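Local atomic coordinates of DUF211 domain-containing protein (Archaeoglobus fulgidus DSM 4304, PDB entry 3BPD), a protein that is of unknown function but binds magnesium ions and assembles as a heptamer. Residues F[5-10]-F[56-61]; F[10-15]-F[76-81]. The protein carries 1 engineered substitution. All coordinates share one frame; numbering follows the deposited sequence.

Contact 1: F[5-10]-F[56-61]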
loop_
_atom_site.group_PDB
_atom_site.type_symbol
_atom_site.label_atom_id
_atom_site.label_comp_id
_atom_site.label_asym_id
_atom_site.label_seq_id
_atom_site.Cartn_x
_atom_site.Cartn_y
_atom_site.Cartn_z
ATOM N N GLY F 5 26.531 0.308 -12.831
ATOM C CA GLY F 5 26.009 0.980 -14.009
ATOM C C GLY F 5 24.531 1.323 -14.013
ATOM O O GLY F 5 23.900 1.498 -12.967
ATOM N N LEU F 6 23.986 1.457 -15.217
ATOM C CA LEU F 6 22.580 1.764 -15.376
ATOM C C LEU F 6 21.845 0.509 -14.963
ATOM O O LEU F 6 22.241 -0.593 -15.331
ATOM C CB LEU F 6 22.253 2.097 -16.826
ATOM C CG LEU F 6 22.887 3.338 -17.441
ATOM C CD1 LEU F 6 22.280 3.533 -18.830
ATOM C CD2 LEU F 6 22.653 4.566 -16.558
ATOM N N ARG F 7 20.769 0.670 -14.208
ATOM C CA ARG F 7 20.030 -0.483 -13.748
ATOM C C ARG F 7 18.577 -0.474 -14.190
ATOM O O ARG F 7 17.977 -1.534 -14.402
ATOM C CB ARG F 7 20.163 -0.568 -12.228
ATOM C CG ARG F 7 21.604 -0.898 -11.794
ATOM C CD ARG F 7 21.844 -2.406 -11.714
ATOM N NE ARG F 7 21.584 -2.890 -10.359
ATOM C CZ ARG F 7 20.972 -4.035 -10.070
ATOM N NH1 ARG F 7 20.547 -4.824 -11.047
ATOM N NH2 ARG F 7 20.774 -4.384 -8.801
ATOM N N ARG F 8 18.015 0.718 -14.357
ATOM C CA ARG F 8 16.629 0.841 -14.785
ATOM C C ARG F 8 16.345 2.167 -15.510
ATOM O O ARG F 8 16.836 3.232 -15.127
ATOM C CB ARG F 8 15.695 0.684 -13.577
ATOM C CG ARG F 8 14.250 0.365 -13.945
ATOM C CD ARG F 8 13.388 0.206 -12.706
ATOM N NE ARG F 8 13.206 1.479 -12.020
ATOM C CZ ARG F 8 12.721 1.605 -10.790
ATOM N NH1 ARG F 8 12.362 0.531 -10.104
ATOM N NH2 ARG F 8 12.613 2.806 -10.241
ATOM N N LEU F 9 15.549 2.086 -16.567
ATOM C CA LEU F 9 15.191 3.262 -17.347
ATOM C C LEU F 9 13.685 3.285 -17.627
ATOM O O LEU F 9 13.064 2.250 -17.879
ATOM C CB LEU F 9 15.942 3.263 -18.691
ATOM C CG LEU F 9 17.465 3.349 -18.665
ATOM C CD1 LEU F 9 18.065 2.969 -20.013
ATOM C CD2 LEU F 9 17.854 4.758 -18.279
ATOM N N VAL F 10 13.085 4.463 -17.552
ATOM C CA VAL F 10 11.679 4.576 -17.893
ATOM C C VAL F 10 11.720 5.557 -19.050
ATOM O O VAL F 10 12.011 6.732 -18.878
ATOM C CB VAL F 10 10.813 5.120 -16.727
ATOM C CG1 VAL F 10 9.399 5.409 -17.234
ATOM C CG2 VAL F 10 10.767 4.096 -15.583
ATOM N N LEU F 56 14.675 -3.160 -17.024
ATOM C CA LEU F 56 15.402 -3.576 -15.836
ATOM C C LEU F 56 16.599 -4.427 -16.266
ATOM O O LEU F 56 16.534 -5.134 -17.269
ATOM C CB LEU F 56 14.488 -4.399 -14.920
ATOM C CG LEU F 56 15.130 -4.853 -13.604
ATOM C CD1 LEU F 56 15.547 -3.611 -12.831
ATOM C CD2 LEU F 56 14.185 -5.718 -12.788
ATOM N N GLY F 57 17.690 -4.355 -15.512
ATOM C CA GLY F 57 18.862 -5.148 -15.842
ATOM C C GLY F 57 20.106 -4.689 -15.112
ATOM O O GLY F 57 20.013 -3.994 -14.097
ATOM N N ASN F 58 21.273 -5.081 -15.623
ATOM C CA ASN F 58 22.543 -4.683 -15.013
ATOM C C ASN F 58 23.487 -4.008 -15.986
ATOM O O ASN F 58 23.639 -4.449 -17.120
ATOM C CB ASN F 58 23.270 -5.876 -14.426
ATOM C CG ASN F 58 24.494 -5.462 -13.653
ATOM O OD1 ASN F 58 25.363 -6.279 -13.355
ATOM N ND2 ASN F 58 24.569 -4.180 -13.314
ATOM N N ASN F 59 24.119 -2.931 -15.546
ATOM C CA ASN F 59 25.073 -2.224 -16.386
ATOM C C ASN F 59 24.548 -2.065 -17.819
ATOM O O ASN F 59 25.244 -2.367 -18.787
ATOM C CB ASN F 59 26.392 -3.003 -16.382
ATOM C CG ASN F 59 27.569 -2.160 -16.815
ATOM O OD1 ASN F 59 27.794 -1.078 -16.279
ATOM N ND2 ASN F 59 28.335 -2.657 -17.784
ATOM N N LEU F 60 23.316 -1.581 -17.945
ATOM C CA LEU F 60 22.687 -1.394 -19.248
ATOM C C LEU F 60 23.422 -0.402 -20.131
ATOM O O LEU F 60 23.982 0.574 -19.647
ATOM C CB LEU F 60 21.246 -0.903 -19.084
ATOM C CG LEU F 60 20.211 -1.664 -18.256
ATOM C CD1 LEU F 60 18.899 -0.911 -18.374
ATOM C CD2 LEU F 60 20.037 -3.100 -18.743
ATOM N N ASP F 61 23.393 -0.650 -21.434
ATOM C CA ASP F 61 24.023 0.227 -22.419
ATOM C C ASP F 61 22.938 1.095 -23.083
ATOM O O ASP F 61 22.250 0.655 -24.002
ATOM C CB ASP F 61 24.753 -0.629 -23.465
ATOM C CG ASP F 61 25.298 0.184 -24.623
ATOM O OD1 ASP F 61 26.148 -0.359 -25.362
ATOM O OD2 ASP F 61 24.879 1.349 -24.810
#
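The side chain of Arg7 starts away from the 56-61 segment, but its end comes back, and NH1 donates to Gly57 O at 3.2 Å. The N-H points well at the oxygen (155°), although the donor stands above the carbonyl plane, 48° out of it. CG lies beside the backbone N (chi1 -68°), a bend at chi2 brings CD within 3.4 Å of Gly57 O, and a second bend at chi3 turns NE. The rest of the guanidinium is held from elsewhere: NH2 bonds to Lys86 O, and NE makes a weak bond to Gly85 O.

Farther along, Leu60 N donates to Leu6 O at 3.0 Å, and the two leucines pack CB to CB at 3.9 Å. Leu6 CD1 meets the carbonyl oxygen of Leu60, 3.5 Å away. Leu56 CD1 rests 3.6 Å from Arg7 O, which also takes a weak bond from Gly57 N.

This is antiparallel pairing of neighbouring strands in a four-stranded sheet, joining the start of strand 6-16 to the end of strand 48-57 and the corner that follows. Arg7 and Arg8 both face Val83 of strand 75-85, a classic beta bulge. Leu9 and Leu60 both touch Ile65 of helix 62-71, Leu6 and Leu9 touch Val82 of strand 75-85, and Leu26 of the second subunit packs on Leu6.

Contact 2: F[10-15]-F[76-81]; sequences VLDVLK and IHSVDE. With MG (magnesium ion), chain Y.
Asp12 and Ser78 bind one magnesium ion between them, through Asp12 OD1 at 2.2 Å and Ser78 OG at 2.3 Å. Along the Asp12 side chain, CB lies 3.3 Å from Ser78 OG and 3.5 Å from Asp80 OD2; CG, placed anti to the backbone N (chi1 169°), stands 3.2 Å from the metal; OD1 ligates it. Ser78 OG in turn donates to Asp80 OD1 at 2.8 Å, on the syn side of the carboxylate, so Asp80 is placed as a second-shell group that probably orients the serine ligand. An alanine in place of Asp80 would probably leave the Ser78 hydroxyl without this acceptor and freer to turn away from the metal.

The backbones run antiparallel, 168° between strand directions, with two classic beta bulges: Asp80 and Glu81 face Val10, while His77 and Ser78 face Asp12. Asp12 N donates to Ser78 O at 2.8 Å, and Asp12 O accepts from His77 N at the same distance. On the other face of the sheet, Leu11 and Val79 lie side by side, and Leu11 CD1 meets Ile76 CD1.

That apolar face packs under helix 62-71, with Leu11 on Ile69, and Ile76 and Val79 on Tyr62. Strand 48-57 flanks 10-15 on its other edge, and Glu81 pairs with a strand of the second subunit, extending the sheet.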
loop_
_atom_site.group_PDB
_atom_site.type_symbol
_atom_site.label_atom_id
_atom_site.label_comp_id
_atom_site.label_asym_id
_atom_site.label_seq_id
_atom_site.Cartn_x
_atom_site.Cartn_y
_atom_site.Cartn_z
ATOM N N VAL F 10 13.085 4.463 -17.552
ATOM C CA VAL F 10 11.679 4.576 -17.893
ATOM C C VAL F 10 11.720 5.557 -19.050
ATOM O O VAL F 10 12.011 6.732 -18.878
ATOM C CB VAL F 10 10.813 5.120 -16.727
ATOM C CG1 VAL F 10 9.399 5.409 -17.234
ATOM C CG2 VAL F 10 10.767 4.096 -15.583
ATOM N N LEU F 11 11.471 5.047 -20.241
ATOM C CA LEU F 11 11.515 5.876 -21.423
ATOM C C LEU F 11 10.154 6.246 -21.989
ATOM O O LEU F 11 9.283 5.401 -22.149
ATOM C CB LEU F 11 12.339 5.168 -22.495
ATOM C CG LEU F 11 13.731 4.746 -22.023
ATOM C CD1 LEU F 11 14.532 4.227 -23.193
ATOM C CD2 LEU F 11 14.437 5.932 -21.382
ATOM N N ASP F 12 9.965 7.528 -22.265
ATOM C CA ASP F 12 8.725 7.983 -22.870
ATOM C C ASP F 12 8.987 7.900 -24.365
ATOM O O ASP F 12 9.823 8.635 -24.894
ATOM C CB ASP F 12 8.429 9.430 -22.502
ATOM C CG ASP F 12 7.306 10.006 -23.326
ATOM O OD1 ASP F 12 7.133 11.241 -23.306
ATOM O OD2 ASP F 12 6.590 9.219 -23.995
ATOM N N VAL F 13 8.272 7.013 -25.045
ATOM C CA VAL F 13 8.473 6.836 -26.473
ATOM C C VAL F 13 7.238 7.027 -27.350
ATOM O O VAL F 13 6.138 6.597 -27.005
ATOM C CB VAL F 13 9.071 5.439 -26.756
ATOM C CG1 VAL F 13 9.088 5.158 -28.242
ATOM C CG2 VAL F 13 10.480 5.364 -26.197
ATOM N N LEU F 14 7.437 7.700 -28.482
ATOM C CA LEU F 14 6.378 7.917 -29.461
ATOM C C LEU F 14 6.779 7.052 -30.655
ATOM O O LEU F 14 7.956 6.976 -31.001
ATOM C CB LEU F 14 6.306 9.383 -29.887
ATOM C CG LEU F 14 5.337 9.670 -31.043
ATOM C CD1 LEU F 14 3.903 9.723 -30.519
ATOM C CD2 LEU F 14 5.705 10.983 -31.710
ATOM N N LYS F 15 5.811 6.400 -31.285
ATOM C CA LYS F 15 6.120 5.530 -32.417
ATOM C C LYS F 15 4.928 5.307 -33.336
ATOM O O LYS F 15 3.782 5.431 -32.924
ATOM C CB LYS F 15 6.566 4.162 -31.903
ATOM C CG LYS F 15 5.400 3.317 -31.380
ATOM C CD LYS F 15 5.849 1.917 -31.007
ATOM C CE LYS F 15 4.672 0.966 -30.907
ATOM N NZ LYS F 15 3.995 0.766 -32.218
ATOM N N ILE F 76 12.571 8.372 -28.721
ATOM C CA ILE F 76 12.590 8.629 -27.284
ATOM C C ILE F 76 12.349 10.117 -27.038
ATOM O O ILE F 76 13.224 10.939 -27.288
ATOM C CB ILE F 76 13.962 8.263 -26.670
ATOM C CG1 ILE F 76 14.251 6.774 -26.872
ATOM C CG2 ILE F 76 13.985 8.622 -25.202
ATOM C CD1 ILE F 76 15.610 6.348 -26.389
ATOM N N HIS F 77 11.164 10.466 -26.554
ATOM C CA HIS F 77 10.848 11.853 -26.283
ATOM C C HIS F 77 11.492 12.321 -25.006
ATOM O O HIS F 77 11.856 13.481 -24.873
ATOM C CB HIS F 77 9.345 12.031 -26.193
ATOM C CG HIS F 77 8.687 12.163 -27.525
ATOM N ND1 HIS F 77 7.318 12.203 -27.681
ATOM C CD2 HIS F 77 9.213 12.269 -28.768
ATOM C CE1 HIS F 77 7.031 12.329 -28.962
ATOM N NE2 HIS F 77 8.163 12.370 -29.644
ATOM N N SER F 78 11.631 11.414 -24.055
ATOM C CA SER F 78 12.241 11.774 -22.792
ATOM C C SER F 78 12.539 10.568 -21.902
ATOM O O SER F 78 11.854 9.546 -21.963
ATOM C CB SER F 78 11.330 12.738 -22.044
ATOM O OG SER F 78 10.167 12.063 -21.629
ATOM N N VAL F 79 13.575 10.708 -21.082
ATOM C CA VAL F 79 13.990 9.680 -20.139
ATOM C C VAL F 79 13.318 10.103 -18.840
ATOM O O VAL F 79 13.740 11.061 -18.218
ATOM C CB VAL F 79 15.532 9.701 -19.981
ATOM C CG1 VAL F 79 15.979 8.646 -18.988
ATOM C CG2 VAL F 79 16.192 9.486 -21.340
ATOM N N ASP F 80 12.275 9.406 -18.421
ATOM C CA ASP F 80 11.573 9.828 -17.212
ATOM C C ASP F 80 12.152 9.338 -15.894
ATOM O O ASP F 80 11.889 9.921 -14.844
ATOM C CB ASP F 80 10.084 9.473 -17.310
ATOM C CG ASP F 80 9.422 10.076 -18.542
ATOM O OD1 ASP F 80 9.879 11.126 -19.031
ATOM O OD2 ASP F 80 8.430 9.502 -19.021
ATOM N N GLU F 81 12.932 8.267 -15.940
ATOM C CA GLU F 81 13.569 7.764 -14.735
ATOM C C GLU F 81 14.816 6.988 -15.078
ATOM O O GLU F 81 14.866 6.299 -16.095
ATOM C CB GLU F 81 12.644 6.859 -13.929
ATOM C CG GLU F 81 12.916 6.976 -12.434
ATOM C CD GLU F 81 12.424 5.799 -11.613
ATOM O OE1 GLU F 81 12.151 5.996 -10.410
ATOM O OE2 GLU F 81 12.330 4.676 -12.154
HETATM MG MG MG Y . 7.964 12.734 -21.878
#

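In the fold
From the N terminus, strand 6-16 supplies the first segment of both contacts, 5-10 and then 10-15, with Val10 common to the two. The chain next runs through helix 21-29 and strands 34-44 and 48-57 before contact 1 closes a loop at 56-61. Helix 62-71 follows, and strand 75-85 closes contact 2 at 76-81. Because 10-15 precedes 56-61 and 76-81 follows it, the two connections cross. In the sheet order 34-44, 48-57, 6-16, 75-85, they fasten opposite edges of the same strand to its two neighbours. Their centres lie about 14 Å apart, and a salt bridge from Arg8 NH2 to Glu81 OE2 at 2.7 Å links the two.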